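Local coordinates for histidine--tRNA ligase (Staphylococcus aureus, PDB 1QE0), which attaches L-histidine to tRNA(His) at the expense of ATP, releasing AMP and diphosphate, as a homodimeric class II aminoacyl-tRNA synthetase, at residues K395-N400 with G404-I409; G338-R343 with Q389-N394; D15-R20 with I326-D331. One frame throughout, in Å; residues are numbered along the deposited sequence.

Contact 1 of 3, residues K395-N400 with G404-I409; sequences KIDVKN and GESETI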
loop_
_atom_site.group_PDB
_atom_site.type_symbol
_atom_site.label_atom_id
_atom_site.label_comp_id
_atom_site.label_asym_id
_atom_site.label_seq_id
_atom_site.Cartn_x
_atom_site.Cartn_y
_atom_site.Cartn_z
ATOM N N LYS A 395 -10.237 42.679 -0.825
ATOM C CA LYS A 395 -9.187 42.520 -1.808
ATOM C C LYS A 395 -7.880 42.282 -1.082
ATOM O O LYS A 395 -7.582 42.971 -0.103
ATOM C CB LYS A 395 -9.076 43.777 -2.659
ATOM C CG LYS A 395 -8.739 44.987 -1.835
ATOM C CD LYS A 395 -7.383 45.533 -2.189
ATOM C CE LYS A 395 -7.466 46.501 -3.359
ATOM N NZ LYS A 395 -8.021 45.893 -4.568
ATOM N N ILE A 396 -7.140 41.262 -1.522
ATOM C CA ILE A 396 -5.835 40.927 -0.944
ATOM C C ILE A 396 -4.809 40.752 -2.047
ATOM O O ILE A 396 -5.142 40.609 -3.225
ATOM C CB ILE A 396 -5.820 39.612 -0.079
ATOM C CG1 ILE A 396 -6.807 38.574 -0.598
ATOM C CG2 ILE A 396 -6.019 39.909 1.367
ATOM C CD1 ILE A 396 -6.372 37.933 -1.900
ATOM N N ASP A 397 -3.553 40.831 -1.647
ATOM C CA ASP A 397 -2.454 40.644 -2.554
ATOM C C ASP A 397 -1.980 39.230 -2.294
ATOM O O ASP A 397 -1.677 38.864 -1.159
ATOM C CB ASP A 397 -1.330 41.652 -2.256
ATOM C CG ASP A 397 -1.594 43.029 -2.856
ATOM O OD1 ASP A 397 -0.753 43.533 -3.647
ATOM O OD2 ASP A 397 -2.660 43.602 -2.549
ATOM N N VAL A 398 -2.035 38.414 -3.327
ATOM C CA VAL A 398 -1.586 37.036 -3.266
ATOM C C VAL A 398 -0.124 36.992 -3.749
ATOM O O VAL A 398 0.146 37.073 -4.952
ATOM C CB VAL A 398 -2.460 36.170 -4.162
ATOM C CG1 VAL A 398 -2.097 34.702 -3.985
ATOM C CG2 VAL A 398 -3.925 36.421 -3.848
ATOM N N LYS A 399 0.814 36.905 -2.809
ATOM C CA LYS A 399 2.229 36.899 -3.148
ATOM C C LYS A 399 2.777 35.528 -3.483
ATOM O O LYS A 399 2.712 34.622 -2.649
ATOM C CB LYS A 399 3.060 37.482 -1.998
ATOM C CG LYS A 399 4.576 37.427 -2.233
ATOM C CD LYS A 399 5.387 37.725 -0.962
ATOM C CE LYS A 399 6.924 37.553 -1.143
ATOM N NZ LYS A 399 7.609 38.594 -2.010
ATOM N N ASN A 400 3.320 35.391 -4.698
ATOM C CA ASN A 400 3.954 34.157 -5.160
ATOM C C ASN A 400 5.221 34.107 -4.335
ATOM O O ASN A 400 6.069 34.975 -4.475
ATOM C CB ASN A 400 4.333 34.285 -6.626
ATOM C CG ASN A 400 5.165 33.130 -7.119
ATOM O OD1 ASN A 400 6.166 32.752 -6.519
ATOM N ND2 ASN A 400 4.763 32.568 -8.237
ATOM N N GLY A 404 8.138 36.165 -5.624
ATOM C CA GLY A 404 7.955 37.263 -4.700
ATOM C C GLY A 404 7.049 38.305 -5.317
ATOM O O GLY A 404 6.924 39.416 -4.791
ATOM N N GLU A 405 6.385 37.925 -6.404
ATOM C CA GLU A 405 5.480 38.816 -7.115
ATOM C C GLU A 405 4.079 38.719 -6.494
ATOM O O GLU A 405 3.610 37.624 -6.220
ATOM C CB GLU A 405 5.459 38.414 -8.602
ATOM C CG GLU A 405 4.312 38.994 -9.460
ATOM C CD GLU A 405 3.513 37.924 -10.261
ATOM O OE1 GLU A 405 2.628 38.316 -11.061
ATOM O OE2 GLU A 405 3.748 36.700 -10.085
ATOM N N SER A 406 3.440 39.851 -6.204
ATOM C CA SER A 406 2.089 39.834 -5.636
ATOM C C SER A 406 1.059 39.997 -6.738
ATOM O O SER A 406 1.381 40.467 -7.818
ATOM C CB SER A 406 1.895 40.977 -4.630
ATOM O OG SER A 406 2.537 40.738 -3.384
ATOM N N GLU A 407 -0.164 39.556 -6.482
ATOM C CA GLU A 407 -1.266 39.723 -7.419
ATOM C C GLU A 407 -2.429 40.113 -6.565
ATOM O O GLU A 407 -2.691 39.459 -5.578
ATOM C CB GLU A 407 -1.569 38.454 -8.192
ATOM C CG GLU A 407 -0.602 38.299 -9.318
ATOM C CD GLU A 407 -1.221 38.198 -10.693
ATOM O OE1 GLU A 407 -1.761 37.124 -10.999
ATOM O OE2 GLU A 407 -1.107 39.138 -11.502
ATOM N N THR A 408 -3.070 41.229 -6.887
ATOM C CA THR A 408 -4.205 41.721 -6.111
ATOM C C THR A 408 -5.522 41.193 -6.669
ATOM O O THR A 408 -5.808 41.374 -7.858
ATOM C CB THR A 408 -4.259 43.237 -6.158
ATOM O OG1 THR A 408 -2.952 43.761 -5.946
ATOM C CG2 THR A 408 -5.161 43.755 -5.071
ATOM N N ILE A 409 -6.316 40.528 -5.830
ATOM C CA ILE A 409 -7.608 40.005 -6.270
ATOM C C ILE A 409 -8.593 40.305 -5.161
ATOM O O ILE A 409 -8.175 40.740 -4.084
ATOM C CB ILE A 409 -7.579 38.479 -6.512
ATOM C CG1 ILE A 409 -7.306 37.737 -5.208
ATOM C CG2 ILE A 409 -6.550 38.124 -7.570
ATOM C CD1 ILE A 409 -7.570 36.265 -5.315
#

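Contact 2 of 3, residues G338-R343 with Q389-N394; sequences GDQADR and QELENN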
loop_
_atom_site.group_PDB
_atom_site.type_symbol
_atom_site.label_atom_id
_atom_site.label_comp_id
_atom_site.label_asym_id
_atom_site.label_seq_id
_atom_site.Cartn_x
_atom_site.Cartn_y
_atom_site.Cartn_z
ATOM N N GLY A 338 -4.839 39.927 13.921
ATOM C CA GLY A 338 -5.949 40.133 14.837
ATOM C C GLY A 338 -7.136 39.180 14.685
ATOM O O GLY A 338 -7.334 38.609 13.610
ATOM N N ASP A 339 -7.955 39.082 15.740
ATOM C CA ASP A 339 -9.117 38.185 15.819
ATOM C C ASP A 339 -10.093 38.142 14.687
ATOM O O ASP A 339 -10.430 37.054 14.235
ATOM C CB ASP A 339 -9.892 38.420 17.101
ATOM C CG ASP A 339 -9.066 38.133 18.328
ATOM O OD1 ASP A 339 -8.423 37.051 18.378
ATOM O OD2 ASP A 339 -9.050 39.003 19.231
ATOM N N GLN A 340 -10.572 39.306 14.252
ATOM C CA GLN A 340 -11.546 39.381 13.154
ATOM C C GLN A 340 -11.027 38.658 11.927
ATOM O O GLN A 340 -11.640 37.714 11.455
ATOM C CB GLN A 340 -11.867 40.840 12.797
ATOM C CG GLN A 340 -12.865 41.004 11.635
ATOM C CD GLN A 340 -13.214 42.465 11.315
ATOM O OE1 GLN A 340 -14.304 42.934 11.641
ATOM N NE2 GLN A 340 -12.305 43.171 10.651
ATOM N N ALA A 341 -9.850 39.074 11.471
ATOM C CA ALA A 341 -9.216 38.494 10.307
ATOM C C ALA A 341 -8.936 37.032 10.561
ATOM O O ALA A 341 -9.176 36.194 9.691
ATOM C CB ALA A 341 -7.940 39.226 10.000
ATOM N N ASP A 342 -8.469 36.707 11.760
ATOM C CA ASP A 342 -8.184 35.321 12.073
ATOM C C ASP A 342 -9.380 34.377 12.057
ATOM O O ASP A 342 -9.267 33.218 11.655
ATOM C CB ASP A 342 -7.514 35.187 13.412
ATOM C CG ASP A 342 -7.195 33.763 13.712
ATOM O OD1 ASP A 342 -7.921 33.169 14.540
ATOM O OD2 ASP A 342 -6.267 33.223 13.056
ATOM N N ARG A 343 -10.511 34.848 12.561
ATOM C CA ARG A 343 -11.702 34.029 12.593
ATOM C C ARG A 343 -12.252 33.858 11.207
ATOM O O ARG A 343 -12.986 32.916 10.957
ATOM C CB ARG A 343 -12.732 34.609 13.549
ATOM C CG ARG A 343 -12.307 34.441 14.997
ATOM C CD ARG A 343 -13.443 34.740 15.937
ATOM N NE ARG A 343 -13.615 36.177 16.101
ATOM C CZ ARG A 343 -13.132 36.872 17.126
ATOM N NH1 ARG A 343 -13.348 38.179 17.189
ATOM N NH2 ARG A 343 -12.431 36.260 18.085
ATOM N N GLN A 389 -8.056 45.754 7.080
ATOM C CA GLN A 389 -8.204 46.615 5.917
ATOM C C GLN A 389 -8.577 45.781 4.709
ATOM O O GLN A 389 -9.440 46.163 3.930
ATOM C CB GLN A 389 -6.964 47.467 5.656
ATOM C CG GLN A 389 -5.651 46.722 5.705
ATOM C CD GLN A 389 -4.456 47.603 5.293
ATOM O OE1 GLN A 389 -4.585 48.456 4.425
ATOM N NE2 GLN A 389 -3.298 47.394 5.930
ATOM N N GLU A 390 -7.990 44.592 4.614
ATOM C CA GLU A 390 -8.258 43.655 3.514
ATOM C C GLU A 390 -9.674 43.095 3.655
ATOM O O GLU A 390 -10.354 42.796 2.669
ATOM C CB GLU A 390 -7.265 42.479 3.543
ATOM C CG GLU A 390 -5.819 42.843 3.211
ATOM C CD GLU A 390 -5.010 43.393 4.396
ATOM O OE1 GLU A 390 -5.447 43.291 5.555
ATOM O OE2 GLU A 390 -3.895 43.915 4.177
ATOM N N LEU A 391 -10.121 42.997 4.899
ATOM C CA LEU A 391 -11.426 42.452 5.210
ATOM C C LEU A 391 -12.533 43.351 4.729
ATOM O O LEU A 391 -13.614 42.882 4.424
ATOM C CB LEU A 391 -11.540 42.198 6.715
ATOM C CG LEU A 391 -12.012 40.818 7.169
ATOM C CD1 LEU A 391 -11.658 39.759 6.156
ATOM C CD2 LEU A 391 -11.397 40.506 8.505
ATOM N N GLU A 392 -12.265 44.642 4.638
ATOM C CA GLU A 392 -13.296 45.553 4.181
ATOM C C GLU A 392 -13.216 45.830 2.690
ATOM O O GLU A 392 -14.197 45.648 1.973
ATOM C CB GLU A 392 -13.285 46.838 5.001
ATOM C CG GLU A 392 -11.919 47.408 5.236
ATOM C CD GLU A 392 -11.937 48.676 6.073
ATOM O OE1 GLU A 392 -10.872 49.027 6.641
ATOM O OE2 GLU A 392 -13.006 49.324 6.155
ATOM N N ASN A 393 -12.050 46.242 2.212
ATOM C CA ASN A 393 -11.872 46.509 0.791
ATOM C C ASN A 393 -12.225 45.264 -0.039
ATOM O O ASN A 393 -12.420 45.376 -1.253
ATOM C CB ASN A 393 -10.409 46.851 0.465
ATOM C CG ASN A 393 -9.914 48.117 1.128
ATOM O OD1 ASN A 393 -8.951 48.087 1.888
ATOM N ND2 ASN A 393 -10.522 49.245 0.790
ATOM N N ASN A 394 -12.276 44.090 0.604
ATOM C CA ASN A 394 -12.538 42.812 -0.064
ATOM C C ASN A 394 -11.511 42.632 -1.181
ATOM O O ASN A 394 -11.853 42.447 -2.346
ATOM C CB ASN A 394 -13.957 42.731 -0.629
ATOM C CG ASN A 394 -14.243 41.398 -1.365
ATOM O OD1 ASN A 394 -13.774 40.328 -0.973
ATOM N ND2 ASN A 394 -15.007 41.477 -2.438
#

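Contact 3 of 3, residues D15-R20 with I326-D331; sequences DSKKWR and IEENLD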
loop_
_atom_site.group_PDB
_atom_site.type_symbol
_atom_site.label_atom_id
_atom_site.label_comp_id
_atom_site.label_asym_id
_atom_site.label_seq_id
_atom_site.Cartn_x
_atom_site.Cartn_y
_atom_site.Cartn_z
ATOM N N ASP A 15 9.833 10.572 4.560
ATOM C CA ASP A 15 9.888 9.361 3.769
ATOM C C ASP A 15 8.535 8.790 3.397
ATOM O O ASP A 15 8.392 8.212 2.315
ATOM C CB ASP A 15 10.652 8.326 4.550
ATOM C CG ASP A 15 11.932 8.860 5.064
ATOM O OD1 ASP A 15 12.629 9.495 4.261
ATOM O OD2 ASP A 15 12.224 8.684 6.259
ATOM N N SER A 16 7.547 8.929 4.283
ATOM C CA SER A 16 6.219 8.389 4.006
ATOM C C SER A 16 5.730 8.783 2.633
ATOM O O SER A 16 5.203 7.946 1.915
ATOM C CB SER A 16 5.206 8.766 5.070
ATOM O OG SER A 16 5.128 10.155 5.192
ATOM N N LYS A 17 5.988 10.018 2.232
ATOM C CA LYS A 17 5.593 10.472 0.898
ATOM C C LYS A 17 6.271 9.699 -0.261
ATOM O O LYS A 17 5.658 9.530 -1.331
ATOM C CB LYS A 17 5.843 11.980 0.740
ATOM C CG LYS A 17 7.311 12.392 0.816
ATOM C CD LYS A 17 7.463 13.880 1.097
ATOM C CE LYS A 17 8.920 14.281 1.127
ATOM N NZ LYS A 17 9.111 15.665 1.653
ATOM N N LYS A 18 7.515 9.247 -0.033
ATOM C CA LYS A 18 8.324 8.503 -1.008
ATOM C C LYS A 18 7.759 7.119 -1.113
ATOM O O LYS A 18 7.740 6.547 -2.192
ATOM C CB LYS A 18 9.775 8.396 -0.543
ATOM C CG LYS A 18 10.515 9.700 -0.396
ATOM C CD LYS A 18 11.849 9.428 0.263
ATOM C CE LYS A 18 12.804 10.635 0.297
ATOM N NZ LYS A 18 12.301 11.784 1.109
ATOM N N TRP A 19 7.353 6.561 0.032
ATOM C CA TRP A 19 6.728 5.231 0.085
ATOM C C TRP A 19 5.391 5.272 -0.655
ATOM O O TRP A 19 5.113 4.405 -1.479
ATOM C CB TRP A 19 6.445 4.795 1.523
ATOM C CG TRP A 19 7.594 4.226 2.205
ATOM C CD1 TRP A 19 8.666 4.903 2.704
ATOM C CD2 TRP A 19 7.854 2.842 2.425
ATOM N NE1 TRP A 19 9.590 4.016 3.222
ATOM C CE2 TRP A 19 9.110 2.744 3.063
ATOM C CE3 TRP A 19 7.148 1.672 2.152
ATOM C CZ2 TRP A 19 9.673 1.520 3.418
ATOM C CZ3 TRP A 19 7.711 0.455 2.509
ATOM C CH2 TRP A 19 8.953 0.390 3.139
ATOM N N ARG A 20 4.563 6.274 -0.359
ATOM C CA ARG A 20 3.264 6.385 -1.012
ATOM C C ARG A 20 3.383 6.586 -2.496
ATOM O O ARG A 20 2.542 6.115 -3.252
ATOM C CB ARG A 20 2.419 7.488 -0.415
ATOM C CG ARG A 20 2.129 7.259 1.045
ATOM C CD ARG A 20 1.030 8.169 1.475
ATOM N NE ARG A 20 1.359 9.556 1.180
ATOM C CZ ARG A 20 1.808 10.383 2.101
ATOM N NH1 ARG A 20 2.099 11.632 1.808
ATOM N NH2 ARG A 20 1.940 9.949 3.335
ATOM N N ILE A 326 7.704 14.140 -6.000
ATOM C CA ILE A 326 6.895 14.313 -4.795
ATOM C C ILE A 326 6.729 15.802 -4.495
ATOM O O ILE A 326 7.520 16.373 -3.737
ATOM C CB ILE A 326 7.576 13.627 -3.616
ATOM C CG1 ILE A 326 7.971 12.223 -4.008
ATOM C CG2 ILE A 326 6.645 13.514 -2.466
ATOM C CD1 ILE A 326 6.849 11.439 -4.518
ATOM N N GLU A 327 5.667 16.417 -5.019
ATOM C CA GLU A 327 5.464 17.857 -4.823
ATOM C C GLU A 327 5.384 18.398 -3.404
ATOM O O GLU A 327 5.624 19.587 -3.207
ATOM C CB GLU A 327 4.253 18.383 -5.606
ATOM C CG GLU A 327 4.250 19.922 -5.718
ATOM C CD GLU A 327 3.028 20.493 -6.424
ATOM O OE1 GLU A 327 2.129 21.005 -5.716
ATOM O OE2 GLU A 327 2.980 20.453 -7.680
ATOM N N GLU A 328 5.047 17.544 -2.438
ATOM C CA GLU A 328 4.901 17.894 -1.012
ATOM C C GLU A 328 5.040 19.387 -0.630
ATOM O O GLU A 328 5.961 19.780 0.103
ATOM C CB GLU A 328 5.864 17.043 -0.183
ATOM C CG GLU A 328 5.205 16.399 1.041
ATOM C CD GLU A 328 5.660 16.998 2.357
ATOM O OE1 GLU A 328 6.456 16.327 3.060
ATOM O OE2 GLU A 328 5.232 18.137 2.668
ATOM N N ASN A 329 4.070 20.190 -1.068
ATOM C CA ASN A 329 4.082 21.635 -0.844
ATOM C C ASN A 329 2.680 22.135 -0.564
ATOM O O ASN A 329 1.746 21.724 -1.232
ATOM C CB ASN A 329 4.553 22.336 -2.125
ATOM C CG ASN A 329 5.955 22.875 -2.022
ATOM O OD1 ASN A 329 6.831 22.270 -1.392
ATOM N ND2 ASN A 329 6.191 24.017 -2.658
ATOM N N LEU A 330 2.543 23.056 0.375
ATOM C CA LEU A 330 1.251 23.636 0.696
ATOM C C LEU A 330 0.969 24.667 -0.393
ATOM O O LEU A 330 1.860 25.406 -0.781
ATOM C CB LEU A 330 1.345 24.361 2.037
ATOM C CG LEU A 330 0.138 24.444 2.960
ATOM C CD1 LEU A 330 -0.322 23.049 3.329
ATOM C CD2 LEU A 330 0.519 25.173 4.213
ATOM N N ASP A 331 -0.251 24.726 -0.896
ATOM C CA ASP A 331 -0.603 25.718 -1.914
ATOM C C ASP A 331 -0.751 27.138 -1.394
ATOM O O ASP A 331 -0.369 28.054 -2.065
ATOM C CB ASP A 331 -1.931 25.393 -2.570
ATOM C CG ASP A 331 -1.784 24.550 -3.764
ATOM O OD1 ASP A 331 -2.002 23.327 -3.630
ATOM O OD2 ASP A 331 -1.476 25.119 -4.840
#

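Contact 1 of 3, residues K395-N400 with G404-I409
The carboxylate of Asp397 lies alongside Thr408, the two side chains leaving the same face of the hairpin and pointing the same way. Thr408 OG1 gives a weak hydrogen bond to Asp397 OD1 (3.2 Å), while Thr408 CG2 is turned to OD2 and to NZ of Lys395. The amide of Asn400 is used differently: its OD1 accepts from the backbone N of Thr402 and of Thr403, inside the turn that joins the strands. Lys399 closes the same end, its chain extended from a CG anti to the backbone N (chi1 176°) and bent only at the tip. There NZ meets Gly404 O at 3.0 Å, from the side of the carbonyl, with a C=O...N angle of 97°. Ile396 and Ile409 form a hydrogen-bonded antiparallel pair, Ile396 N to Ile409 O at 2.8 Å and Ile409 N to Ile396 O at 2.9 Å. On the face away from Asp397 and Thr408, Ile396 CD1 rests on Ile409 CG1 (3.4 Å), which Val398 CG2 also approaches obliquely. Leu414, Tyr417 and Phe418 of helix 413-419 cover these side chains. This edge hairpin of the anticodon-binding domain is thus largely apolar toward that helix, where Glu407 OE1 adds a hydrogen bond to Tyr417 OH, and polar on the face of Asp397, Lys399, Ser406 and Thr408.

Contact 2 of 3, residues G338-R343 with Q389-N394
The side chains of Gln340 and Leu391 run antiparallel, overlapping along their lengths, each reaching from its own helix toward the other. Leu391 makes the contact with one branch: CD2 lies 3.5 Å from Gln340 CG and equally far from the backbone CA of Ala341, so the methyl rests against the first turn of helix 338-353. Gln340 has its CG anti to the backbone N (chi1 179°) and stays extended beyond it, which carries the amide alongside the leucine; NE2 comes 3.5 Å from Leu391 CD2. The methyl of Ala341 is a looser neighbour, with CB 4.0 Å from the same CD2. Ile386 at the end of strand 382-386 touches both Ala341 and Leu391, joining the two helices to the sheet of the anticodon-binding domain. Leu411 adds a further apolar surface to Leu391. Asp342, turned away from this meeting, forms a salt bridge through OD2 with Lys361 NZ and a hydrogen bond with Thr336 OG1, and also packs, like Arg343, on Tyr241 of the second subunit. No hydrogen bond crosses between residues 338-343 and 389-394, so these two segments meet by van der Waals contact, with the aliphatic part of a glutamine completing a small leucine-alanine interface.

Contact 3 of 3, residues D15-R20 with I326-D331
Lys17 joins residues 15-20 to residues 326-331 in a surface contact that combines a salt bridge with aliphatic packing, at the place where helix 13-33 of the catalytic domain meets the linker between helix 310-319 and strand 332-336. Its NZ gives a hydrogen bond within the salt bridge to Glu328 OE1 at 3.1 Å, arriving from above the carboxylate plane in the model, where Glu328 is poorly ordered. The two side chains cross at about a right angle, and the methylenes take part as well: Lys17 CD lies 3.4 Å from Glu328 CG. Nearer the helix, Ile326 CG2 packs obliquely on Lys17 CG at 3.5 Å. The lysine CG sits between its own backbone N and carbonyl carbon (chi1 64°); this torsion lays CB and CG on Ile326 CG2, and the extended chain beyond carries NZ to the Glu328 carboxylate.

A long helix at the dimer interface, followed by a strand, is consistent with motif 1 of class II synthetases. Ser16 OG hydrogen-bonds to Glu37 O of the second subunit, and Arg20 NH2 forms a salt bridge with Glu37 OE1 of that subunit. Trp19 is buried against Ile310 and Leu314 of helix 310-319 and Ile11, and also packs on Arg39 of the second subunit.

Glu328 has a second basic partner, its OE2 forming a salt bridge with Lys36 of the second subunit; one carboxylate therefore links the helix, the linker and the other chain. Two lysines at its two oxygens would probably favour the ionised form, although the exact geometry is uncertain. Farther along, Leu330 and Asp331 make backbone hydrogen bonds with Lys381 and Phe382 of the anticodon-binding domain.

In the fold
From the N terminus, contact 3 comes first: its helix lies at the start of the catalytic domain and its partner in the linker, so it closes a loop of 305 residues holding most of that domain. Contact 2 then closes a loop of 45 residues within the anticodon-binding domain, and contact 1 a turn of three. The three follow in series, none nesting or crossing. Helix 388-393 is followed, after two residues, by strand 396-400, and contacts 1 and 2 touch where Ile396 CG2 packs on Glu390 CG at 3.5 Å. Contact 3 stays apart, its nearest atoms about 7 Å from contact 1 and about 14 Å from contact 2; contacts 2 and 3 both reach the second subunit.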